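Local atomic coordinates of adhesion G-protein coupled receptor G6 (Danio rerio, PDB entry 6V55), a protein that acts as an adhesion G-protein-coupled receptor, its calcium-binding extracellular region probably serving cell adhesion and signalling linked to myelination. Residues 378-383 against 407-412; 342-347 against 444-449; 371-376 against 420-425. All coordinates share one frame; numbering follows the deposited sequence.

Contact 1 of 3, residues 378-383 against 407-412. With NAG (2-acetamido-2-deoxy-beta-D-glucopyranose), chain J.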
loop_
_atom_site.group_PDB
_atom_site.type_symbol
_atom_site.label_atom_id
_atom_site.label_comp_id
_atom_site.label_asym_id
_atom_site.label_seq_id
_atom_site.Cartn_x
_atom_site.Cartn_y
_atom_site.Cartn_z
ATOM N N TYR A 378 13.516 -8.876 32.529
ATOM C CA TYR A 378 13.641 -8.249 31.215
ATOM C C TYR A 378 15.108 -8.176 30.812
ATOM O O TYR A 378 15.972 -7.911 31.651
ATOM C CB TYR A 378 13.047 -6.837 31.212
ATOM C CG TYR A 378 11.558 -6.818 31.037
ATOM C CD1 TYR A 378 10.985 -6.915 29.772
ATOM C CD2 TYR A 378 10.725 -6.709 32.133
ATOM C CE1 TYR A 378 9.599 -6.905 29.613
ATOM C CE2 TYR A 378 9.355 -6.693 31.992
ATOM C CZ TYR A 378 8.794 -6.790 30.740
ATOM O OH TYR A 378 7.422 -6.776 30.632
ATOM N N ARG A 379 15.397 -8.425 29.532
ATOM C CA ARG A 379 16.773 -8.305 29.045
ATOM C C ARG A 379 16.995 -6.920 28.447
ATOM O O ARG A 379 17.184 -6.744 27.242
ATOM C CB ARG A 379 17.093 -9.403 28.042
ATOM C CG ARG A 379 16.888 -10.779 28.606
ATOM C CD ARG A 379 16.585 -11.776 27.521
ATOM N NE ARG A 379 15.443 -11.361 26.713
ATOM C CZ ARG A 379 15.157 -11.873 25.519
ATOM N NH1 ARG A 379 15.937 -12.818 25.009
ATOM N NH2 ARG A 379 14.098 -11.443 24.835
ATOM N N VAL A 380 16.983 -5.922 29.333
ATOM C CA VAL A 380 17.296 -4.539 28.978
ATOM C C VAL A 380 18.584 -4.141 29.692
ATOM O O VAL A 380 18.705 -4.328 30.912
ATOM C CB VAL A 380 16.143 -3.583 29.336
ATOM C CG1 VAL A 380 16.442 -2.176 28.825
ATOM C CG2 VAL A 380 14.820 -4.092 28.790
ATOM N N TYR A 381 19.539 -3.587 28.938
ATOM C CA TYR A 381 20.860 -3.273 29.465
ATOM C C TYR A 381 21.229 -1.858 29.040
ATOM O O TYR A 381 20.649 -1.322 28.098
ATOM C CB TYR A 381 21.911 -4.288 28.965
ATOM C CG TYR A 381 21.564 -5.773 29.173
ATOM C CD1 TYR A 381 21.989 -6.445 30.324
ATOM C CD2 TYR A 381 20.847 -6.512 28.204
ATOM C CE1 TYR A 381 21.698 -7.793 30.528
ATOM C CE2 TYR A 381 20.553 -7.877 28.405
ATOM C CZ TYR A 381 20.992 -8.502 29.569
ATOM O OH TYR A 381 20.730 -9.827 29.812
ATOM N N VAL A 382 22.205 -1.243 29.724
ATOM C CA VAL A 382 22.692 0.079 29.328
ATOM C C VAL A 382 23.875 -0.067 28.385
ATOM O O VAL A 382 24.852 -0.762 28.692
ATOM C CB VAL A 382 23.049 0.967 30.538
ATOM C CG1 VAL A 382 21.805 1.447 31.137
ATOM C CG2 VAL A 382 23.801 0.235 31.616
ATOM N N ASP A 383 23.785 0.595 27.233
ATOM C CA ASP A 383 24.818 0.562 26.211
ATOM C C ASP A 383 25.590 1.870 26.148
ATOM O O ASP A 383 26.476 2.019 25.294
ATOM C CB ASP A 383 24.192 0.252 24.834
ATOM C CG ASP A 383 25.135 -0.521 23.897
ATOM O OD1 ASP A 383 26.271 -0.840 24.315
ATOM O OD2 ASP A 383 24.740 -0.800 22.733
ATOM N N LEU A 407 19.284 2.626 26.660
ATOM C CA LEU A 407 18.875 1.281 27.049
ATOM C C LEU A 407 18.633 0.470 25.787
ATOM O O LEU A 407 18.044 0.980 24.829
ATOM C CB LEU A 407 17.603 1.305 27.898
ATOM C CG LEU A 407 17.437 2.509 28.825
ATOM C CD1 LEU A 407 16.019 2.628 29.368
ATOM C CD2 LEU A 407 18.421 2.425 29.958
ATOM N N VAL A 408 19.081 -0.791 25.786
ATOM C CA VAL A 408 18.942 -1.683 24.635
ATOM C C VAL A 408 18.207 -2.949 25.074
ATOM O O VAL A 408 18.563 -3.565 26.086
ATOM C CB VAL A 408 20.312 -1.998 23.981
ATOM C CG1 VAL A 408 21.353 -2.354 24.995
ATOM C CG2 VAL A 408 20.226 -3.122 22.969
ATOM N N TYR A 409 17.147 -3.300 24.337
ATOM C CA TYR A 409 16.343 -4.500 24.582
ATOM C C TYR A 409 16.897 -5.634 23.725
ATOM O O TYR A 409 16.783 -5.596 22.501
ATOM C CB TYR A 409 14.886 -4.202 24.233
ATOM C CG TYR A 409 13.821 -5.087 24.839
ATOM C CD1 TYR A 409 14.134 -6.193 25.616
ATOM C CD2 TYR A 409 12.471 -4.792 24.617
ATOM C CE1 TYR A 409 13.128 -6.996 26.145
ATOM C CE2 TYR A 409 11.459 -5.586 25.135
ATOM C CZ TYR A 409 11.788 -6.681 25.905
ATOM O OH TYR A 409 10.766 -7.461 26.426
ATOM N N LYS A 410 17.484 -6.644 24.363
ATOM C CA LYS A 410 18.136 -7.737 23.645
ATOM C C LYS A 410 17.093 -8.761 23.219
ATOM O O LYS A 410 16.505 -9.427 24.075
ATOM C CB LYS A 410 19.187 -8.413 24.522
ATOM C CG LYS A 410 20.578 -7.854 24.443
ATOM C CD LYS A 410 21.242 -8.125 23.085
ATOM C CE LYS A 410 22.508 -7.215 22.921
ATOM N NZ LYS A 410 23.216 -7.252 21.586
ATOM N N ASN A 411 16.842 -8.847 21.904
ATOM C CA ASN A 411 16.180 -9.969 21.214
ATOM C C ASN A 411 14.732 -10.167 21.670
ATOM O O ASN A 411 14.371 -11.188 22.262
ATOM C CB ASN A 411 16.994 -11.263 21.346
ATOM C CG ASN A 411 18.408 -11.109 20.832
ATOM O OD1 ASN A 411 19.137 -10.174 21.203
ATOM N ND2 ASN A 411 18.794 -12.008 19.934
ATOM N N THR A 412 13.903 -9.173 21.351
ATOM C CA THR A 412 12.469 -9.291 21.587
ATOM C C THR A 412 11.737 -8.746 20.373
ATOM O O THR A 412 12.145 -7.723 19.821
ATOM C CB THR A 412 12.060 -8.561 22.882
ATOM O OG1 THR A 412 12.573 -9.281 24.010
ATOM C CG2 THR A 412 10.523 -8.459 23.053
HETATM C C1 NAG J . 25.487 -4.027 32.081
HETATM C C2 NAG J . 26.976 -4.124 32.522
HETATM C C3 NAG J . 27.892 -4.362 31.303
HETATM C C4 NAG J . 27.431 -5.574 30.497
HETATM C C5 NAG J . 25.977 -5.378 30.059
HETATM C C6 NAG J . 25.413 -6.552 29.290
HETATM C C7 NAG J . 27.980 -2.964 34.453
HETATM C C8 NAG J . 28.326 -1.633 35.051
HETATM N N2 NAG J . 27.387 -2.932 33.251
HETATM O O3 NAG J . 29.243 -4.536 31.727
HETATM O O4 NAG J . 28.258 -5.768 29.355
HETATM O O5 NAG J . 25.139 -5.189 31.216
HETATM O O6 NAG J . 26.290 -7.670 29.285
HETATM O O7 NAG J . 28.228 -4.022 35.030
#

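Contact 2 of 3, residues 342-347 against 444-449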
loop_
_atom_site.group_PDB
_atom_site.type_symbol
_atom_site.label_atom_id
_atom_site.label_comp_id
_atom_site.label_asym_id
_atom_site.label_seq_id
_atom_site.Cartn_x
_atom_site.Cartn_y
_atom_site.Cartn_z
ATOM N N ASP A 342 17.819 -5.892 18.098
ATOM C CA ASP A 342 17.677 -5.161 19.342
ATOM C C ASP A 342 16.774 -3.948 19.153
ATOM O O ASP A 342 16.800 -3.302 18.097
ATOM C CB ASP A 342 19.040 -4.711 19.862
ATOM C CG ASP A 342 19.952 -5.881 20.229
ATOM O OD1 ASP A 342 21.185 -5.683 20.253
ATOM O OD2 ASP A 342 19.450 -7.000 20.488
ATOM N N ILE A 343 15.981 -3.641 20.187
ATOM C CA ILE A 343 15.151 -2.436 20.247
ATOM C C ILE A 343 15.810 -1.441 21.199
ATOM O O ILE A 343 16.164 -1.799 22.332
ATOM C CB ILE A 343 13.720 -2.771 20.701
ATOM C CG1 ILE A 343 13.057 -3.709 19.688
ATOM C CG2 ILE A 343 12.892 -1.505 20.998
ATOM C CD1 ILE A 343 12.398 -2.988 18.517
ATOM N N PHE A 344 15.964 -0.194 20.752
ATOM C CA PHE A 344 16.733 0.809 21.470
ATOM C C PHE A 344 15.840 1.902 22.048
ATOM O O PHE A 344 14.871 2.323 21.414
ATOM C CB PHE A 344 17.745 1.416 20.536
ATOM C CG PHE A 344 18.821 0.469 20.117
ATOM C CD1 PHE A 344 18.683 -0.318 18.970
ATOM C CD2 PHE A 344 19.985 0.367 20.869
ATOM C CE1 PHE A 344 19.704 -1.178 18.571
ATOM C CE2 PHE A 344 21.009 -0.492 20.491
ATOM C CZ PHE A 344 20.871 -1.261 19.331
ATOM N N TYR A 345 16.175 2.366 23.252
ATOM C CA TYR A 345 15.447 3.412 23.959
ATOM C C TYR A 345 16.433 4.461 24.455
ATOM O O TYR A 345 17.537 4.116 24.882
ATOM C CB TYR A 345 14.702 2.846 25.160
ATOM C CG TYR A 345 13.628 1.824 24.855
ATOM C CD1 TYR A 345 12.299 2.218 24.680
ATOM C CD2 TYR A 345 13.931 0.464 24.780
ATOM C CE1 TYR A 345 11.307 1.293 24.428
ATOM C CE2 TYR A 345 12.943 -0.476 24.517
ATOM C CZ TYR A 345 11.629 -0.054 24.340
ATOM O OH TYR A 345 10.622 -0.978 24.088
ATOM N N ARG A 346 16.043 5.736 24.425
ATOM C CA ARG A 346 16.851 6.817 24.989
ATOM C C ARG A 346 16.160 7.356 26.234
ATOM O O ARG A 346 14.962 7.648 26.184
ATOM C CB ARG A 346 17.032 7.927 23.957
ATOM C CG ARG A 346 17.821 9.141 24.416
ATOM C CD ARG A 346 17.740 10.286 23.374
ATOM N NE ARG A 346 16.346 10.692 23.226
ATOM C CZ ARG A 346 15.634 10.614 22.099
ATOM N NH1 ARG A 346 16.187 10.175 20.967
ATOM N NH2 ARG A 346 14.353 10.989 22.109
ATOM N N SER A 347 16.895 7.490 27.353
ATOM C CA SER A 347 16.279 7.972 28.588
ATOM C C SER A 347 17.005 9.183 29.154
ATOM O O SER A 347 18.209 9.375 28.943
ATOM C CB SER A 347 16.217 6.908 29.701
ATOM O OG SER A 347 17.463 6.262 29.863
ATOM N N ASN A 444 12.119 7.376 26.034
ATOM C CA ASN A 444 11.561 7.495 24.698
ATOM C C ASN A 444 12.086 6.368 23.827
ATOM O O ASN A 444 13.283 6.058 23.842
ATOM C CB ASN A 444 11.901 8.848 24.070
ATOM C CG ASN A 444 11.165 9.981 24.737
ATOM O OD1 ASN A 444 10.014 9.821 25.151
ATOM N ND2 ASN A 444 11.823 11.124 24.876
ATOM N N LEU A 445 11.171 5.739 23.098
ATOM C CA LEU A 445 11.563 4.772 22.091
ATOM C C LEU A 445 12.272 5.498 20.963
ATOM O O LEU A 445 11.845 6.581 20.535
ATOM C CB LEU A 445 10.337 4.030 21.581
ATOM C CG LEU A 445 10.463 3.056 20.420
ATOM C CD1 LEU A 445 11.279 1.862 20.841
ATOM C CD2 LEU A 445 9.066 2.635 20.026
ATOM N N MET A 446 13.398 4.925 20.537
ATOM C CA MET A 446 14.276 5.575 19.572
ATOM C C MET A 446 13.612 5.638 18.204
ATOM O O MET A 446 13.092 4.631 17.707
ATOM C CB MET A 446 15.598 4.828 19.482
ATOM C CG MET A 446 16.443 5.215 18.323
ATOM S SD MET A 446 17.817 6.119 18.922
ATOM C CE MET A 446 18.795 4.801 19.573
ATOM N N GLU A 447 13.615 6.839 17.629
ATOM C CA GLU A 447 12.830 7.153 16.453
ATOM C C GLU A 447 13.424 6.467 15.238
ATOM O O GLU A 447 14.648 6.368 15.102
ATOM C CB GLU A 447 12.793 8.668 16.247
ATOM C CG GLU A 447 12.153 9.464 17.416
ATOM C CD GLU A 447 13.118 9.813 18.581
ATOM O OE1 GLU A 447 12.679 9.723 19.747
ATOM O OE2 GLU A 447 14.301 10.141 18.337
ATOM N N ASN A 448 12.539 5.935 14.396
ATOM C CA ASN A 448 12.906 5.345 13.119
ATOM C C ASN A 448 13.535 6.382 12.199
ATOM O O ASN A 448 13.182 7.563 12.248
ATOM C CB ASN A 448 11.658 4.786 12.433
ATOM C CG ASN A 448 11.158 3.540 13.070
ATOM O OD1 ASN A 448 11.881 2.894 13.814
ATOM N ND2 ASN A 448 9.920 3.171 12.768
ATOM N N CYS A 449 14.466 5.938 11.348
ATOM C CA CYS A 449 14.872 6.771 10.222
ATOM C C CYS A 449 13.697 6.897 9.262
ATOM O O CYS A 449 13.082 5.896 8.889
ATOM C CB CYS A 449 16.077 6.183 9.497
ATOM S SG CYS A 449 17.591 6.038 10.462
#

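Contact 3 of 3, residues 371-376 against 420-425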
loop_
_atom_site.group_PDB
_atom_site.type_symbol
_atom_site.label_atom_id
_atom_site.label_comp_id
_atom_site.label_asym_id
_atom_site.label_seq_id
_atom_site.Cartn_x
_atom_site.Cartn_y
_atom_site.Cartn_z
ATOM N N GLN A 371 20.741 -3.776 37.057
ATOM C CA GLN A 371 20.123 -4.611 38.081
ATOM C C GLN A 371 18.604 -4.507 38.113
ATOM O O GLN A 371 17.950 -5.494 38.459
ATOM C CB GLN A 371 20.635 -4.260 39.480
ATOM C CG GLN A 371 21.674 -5.215 40.078
ATOM C CD GLN A 371 21.151 -6.630 40.320
ATOM O OE1 GLN A 371 19.951 -6.856 40.534
ATOM N NE2 GLN A 371 22.063 -7.596 40.274
ATOM N N THR A 372 18.017 -3.343 37.795
ATOM C CA THR A 372 16.566 -3.191 37.977
ATOM C C THR A 372 15.779 -3.949 36.915
ATOM O O THR A 372 14.770 -4.594 37.231
ATOM C CB THR A 372 16.159 -1.710 37.979
ATOM O OG1 THR A 372 16.956 -0.991 38.931
ATOM C CG2 THR A 372 14.645 -1.529 38.327
ATOM N N PHE A 373 16.240 -3.915 35.661
ATOM C CA PHE A 373 15.543 -4.657 34.612
ATOM C C PHE A 373 15.703 -6.170 34.781
ATOM O O PHE A 373 14.770 -6.920 34.474
ATOM C CB PHE A 373 16.026 -4.176 33.243
ATOM C CG PHE A 373 15.797 -2.707 33.017
ATOM C CD1 PHE A 373 14.541 -2.163 33.201
ATOM C CD2 PHE A 373 16.832 -1.874 32.620
ATOM C CE1 PHE A 373 14.304 -0.815 33.018
ATOM C CE2 PHE A 373 16.624 -0.504 32.468
ATOM C CZ PHE A 373 15.355 0.021 32.654
ATOM N N GLN A 374 16.825 -6.632 35.346
ATOM C CA GLN A 374 16.957 -8.062 35.596
ATOM C C GLN A 374 16.207 -8.527 36.849
ATOM O O GLN A 374 15.959 -9.730 36.976
ATOM C CB GLN A 374 18.433 -8.454 35.667
ATOM C CG GLN A 374 19.051 -8.235 36.993
ATOM C CD GLN A 374 20.172 -9.191 37.272
ATOM O OE1 GLN A 374 21.326 -8.781 37.429
ATOM N NE2 GLN A 374 19.848 -10.477 37.340
ATOM N N ASN A 375 15.787 -7.616 37.743
ATOM C CA ASN A 375 14.841 -7.982 38.799
ATOM C C ASN A 375 13.414 -8.189 38.285
ATOM O O ASN A 375 12.579 -8.710 39.030
ATOM C CB ASN A 375 14.781 -6.923 39.909
ATOM C CG ASN A 375 16.100 -6.751 40.650
ATOM O OD1 ASN A 375 17.061 -7.499 40.445
ATOM N ND2 ASN A 375 16.169 -5.715 41.478
ATOM N N TRP A 376 13.094 -7.782 37.058
ATOM C CA TRP A 376 11.803 -8.117 36.459
ATOM C C TRP A 376 11.931 -9.081 35.283
ATOM O O TRP A 376 10.989 -9.189 34.481
ATOM C CB TRP A 376 11.060 -6.857 36.011
ATOM C CG TRP A 376 10.678 -5.926 37.114
ATOM C CD1 TRP A 376 11.380 -4.844 37.564
ATOM C CD2 TRP A 376 9.497 -5.995 37.913
ATOM N NE1 TRP A 376 10.702 -4.231 38.587
ATOM C CE2 TRP A 376 9.542 -4.922 38.823
ATOM C CE3 TRP A 376 8.404 -6.866 37.950
ATOM C CZ2 TRP A 376 8.538 -4.697 39.762
ATOM C CZ3 TRP A 376 7.406 -6.644 38.880
ATOM C CH2 TRP A 376 7.480 -5.567 39.774
ATOM N N VAL A 420 6.422 3.324 28.805
ATOM C CA VAL A 420 5.889 3.739 30.104
ATOM C C VAL A 420 6.047 2.632 31.139
ATOM O O VAL A 420 5.970 2.894 32.354
ATOM C CB VAL A 420 4.420 4.199 29.992
ATOM C CG1 VAL A 420 4.231 5.180 28.845
ATOM C CG2 VAL A 420 3.497 3.005 29.818
ATOM N N GLU A 421 6.320 1.393 30.693
ATOM C CA GLU A 421 6.625 0.328 31.639
ATOM C C GLU A 421 8.077 0.403 32.082
ATOM O O GLU A 421 8.394 0.073 33.231
ATOM C CB GLU A 421 6.317 -1.044 31.039
ATOM C CG GLU A 421 5.032 -1.151 30.171
ATOM C CD GLU A 421 3.917 -1.956 30.846
ATOM O OE1 GLU A 421 4.226 -2.643 31.859
ATOM O OE2 GLU A 421 2.763 -1.942 30.331
ATOM N N ILE A 422 8.968 0.859 31.191
ATOM C CA ILE A 422 10.364 1.087 31.571
ATOM C C ILE A 422 10.464 2.239 32.569
ATOM O O ILE A 422 11.223 2.162 33.549
ATOM C CB ILE A 422 11.226 1.345 30.319
ATOM C CG1 ILE A 422 11.059 0.224 29.297
ATOM C CG2 ILE A 422 12.683 1.472 30.688
ATOM C CD1 ILE A 422 11.804 0.478 28.008
ATOM N N GLU A 423 9.664 3.295 32.352
ATOM C CA GLU A 423 9.573 4.408 33.290
ATOM C C GLU A 423 9.042 3.957 34.646
ATOM O O GLU A 423 9.591 4.340 35.686
ATOM C CB GLU A 423 8.691 5.516 32.713
ATOM C CG GLU A 423 9.243 6.147 31.443
ATOM C CD GLU A 423 8.321 7.202 30.848
ATOM O OE1 GLU A 423 8.805 8.041 30.055
ATOM O OE2 GLU A 423 7.117 7.205 31.187
ATOM N N SER A 424 8.048 3.068 34.662
ATOM C CA SER A 424 7.480 2.655 35.939
ATOM C C SER A 424 8.310 1.600 36.669
ATOM O O SER A 424 8.212 1.517 37.899
ATOM C CB SER A 424 6.045 2.154 35.751
ATOM O OG SER A 424 6.020 0.969 34.980
ATOM N N MET A 425 9.112 0.781 35.971
ATOM C CA MET A 425 10.051 -0.064 36.716
ATOM C C MET A 425 11.202 0.738 37.300
ATOM O O MET A 425 11.769 0.340 38.328
ATOM C CB MET A 425 10.620 -1.178 35.860
ATOM C CG MET A 425 9.585 -2.114 35.361
ATOM S SD MET A 425 10.111 -2.737 33.762
ATOM C CE MET A 425 11.518 -3.679 34.239
HETATM O O HOH W 1 11.476 -1.752 40.198
#

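Contact 1 of 3, residues 378-383 against 407-412
Strand 399-410 pairs antiparallel with strand 380-392, an outermost strand of the SEA-domain sheet, and the two form a beta hairpin. L407 sits opposite V382 in a non-hydrogen-bonded pair, the two side chains lying side by side with L407 CD2 3.7 Å from V382 CG1. V380 CG1 leans on L407 CB, so this end of the face is aliphatic; helix 361-374 packs on V380 and V382, helix 419-427 on L407.

V408 turns to the opposite face and makes the hydrogen-bonded pair with Y381. V408 N donates to Y381 O at 2.8 Å, and Y381 N returns a bond to V408 O at 3.0 Å. V408 CG1 is wedged between the backbone N and C (chi1 46°), which puts it against both Y381 O and D383 CB.

Y409 rejoins the face of V380. With CG anti to the backbone N (chi1 -159°), its ring brings CD1 beside V380 CG2 and R379 O, and its OH reaches the edge of the Y378 ring, 3.4 Å from Y378 CD1. K410 N then bonds R379 O at 2.9 Å, almost straight at 171°. K410 CG touches the CD2-CE2 side of Y381, the two side chains running roughly perpendicular, while NZ forms a salt bridge with D342. Y381 CD1 also lies 3.5 Å from O5 of the N-linked sugar.

At the end of the strand, the R379 guanidinium, its chain bent at chi3, lies with K410 O over one face, 3.1 Å above the plane. R379 NH2 makes a weak bond to N411 O at 2.6 Å and another weak one to OG1 of poorly ordered T412. The chemistry implies that straight backbone bonds fix the hairpin register, whereas R379 adds a looser clamp of carbonyl and hydroxyl oxygens that would probably stabilise its positive charge.

Contact 2 of 3, residues 342-347 against 444-449
L445 CD1 lies off-centre over the Y345 ring, 4.1 Å from its centroid and 30° off the normal, as an aliphatic CH-pi contact at the end of an antiparallel strand pairing in the SEA-domain sheet. Along the same face, I343 CG2 touches that methyl group at 3.7 Å, so L445 CD1 bridges I343 and Y345. On the opposite face M446, bent at chi2 and chi3, folds its CE to 3.7 Å from F344 CB; I487, on strand 480-488, packs against both residues and joins this face to the following part of the chain.

Backbone bonds join the two segments beside these apolar groups. R346 N donates to N444 O at 2.8 Å and N444 N to R346 O at 2.9 Å, both nearly along the C=O axes, the signature of a hydrogen-bonded antiparallel pair. One further bond, M446 N to F344 O at 3.1 Å, carries the pairing just past the last strand residue, with the donor lying above the carbonyl plane.

At the polar edge R346 extends with CG anti to the backbone N, then bends at chi3 to meet E447 end-on in a salt bridge. NH1 also bonds Y492 O. An alanine in place of R346 would remove both guanidinium bonds to E447 and the one to Y492 O, and would probably leave the E447 side chain less firmly held while the backbone pairing remained. Each carboxylate oxygen offers its syn lone pair: R346 NH2 reaches E447 OE1 at 3.2 Å, tilted 20° from the guanidinium plane, whereas R346 NH1 meets E447 OE2 at 3.2 Å, within that plane and nearly straight at 175°.

Contact 3 of 3, residues 371-376 against 420-425
M425 lays its CG over one face of the W376 indole, 4.1 Å from the centroid of the five-membered ring and 19° off its normal. The two side chains run antiparallel alongside one another, and M425 SD follows obliquely, 4.9 Å from the same centroid, giving a Met-aromatic contact. Bends at chi2 and chi3 then curl the methyl group into the corner between two aromatic side chains: M425 CE is 3.5 Å from W376 CD1 and 3.5 Å from F373 CD1, reaching F373 in plane at its ring edge. Farther round that ring, I422 CG2 touches F373 CZ at 3.6 Å, the two side chains crossing at about a right angle.

The polar link is indirect. A water in the plane of the indole accepts from W376 NE1 at 3.1 Å and donates to M425 O at 2.8 Å. T372 presents its methyl group CG2 to this same carbonyl oxygen, its OG1 being bonded to W368 O.

The contact thus joins the last part of helix 361-374 and the turn that follows it to helix 419-427 on one face of the SEA-domain sheet, where F373 rests on V380 and I422 on L407 and on V443 of strand 436-445.

Contacts 1 and 2 are pairings in the same antiparallel sheet, joined because strands 399-410 and 342-353 are neighbours: Y409 N probably bonds I343 O, and Y345 N probably bonds L407 O. Contact 3 lies on the sheet's helical face, where I422 meets both L407 and Y345, and Y378 N probably bonds F373 O. The two sheet contacts are partly buried and combine backbone bonds and apolar packing with an arginine at the margin, weakly bonded in contact 1 but in a two-pronged salt bridge in contact 2. Contact 3 is mostly buried and held by aliphatic, sulfur and aromatic packing, with no direct hydrogen bond across it.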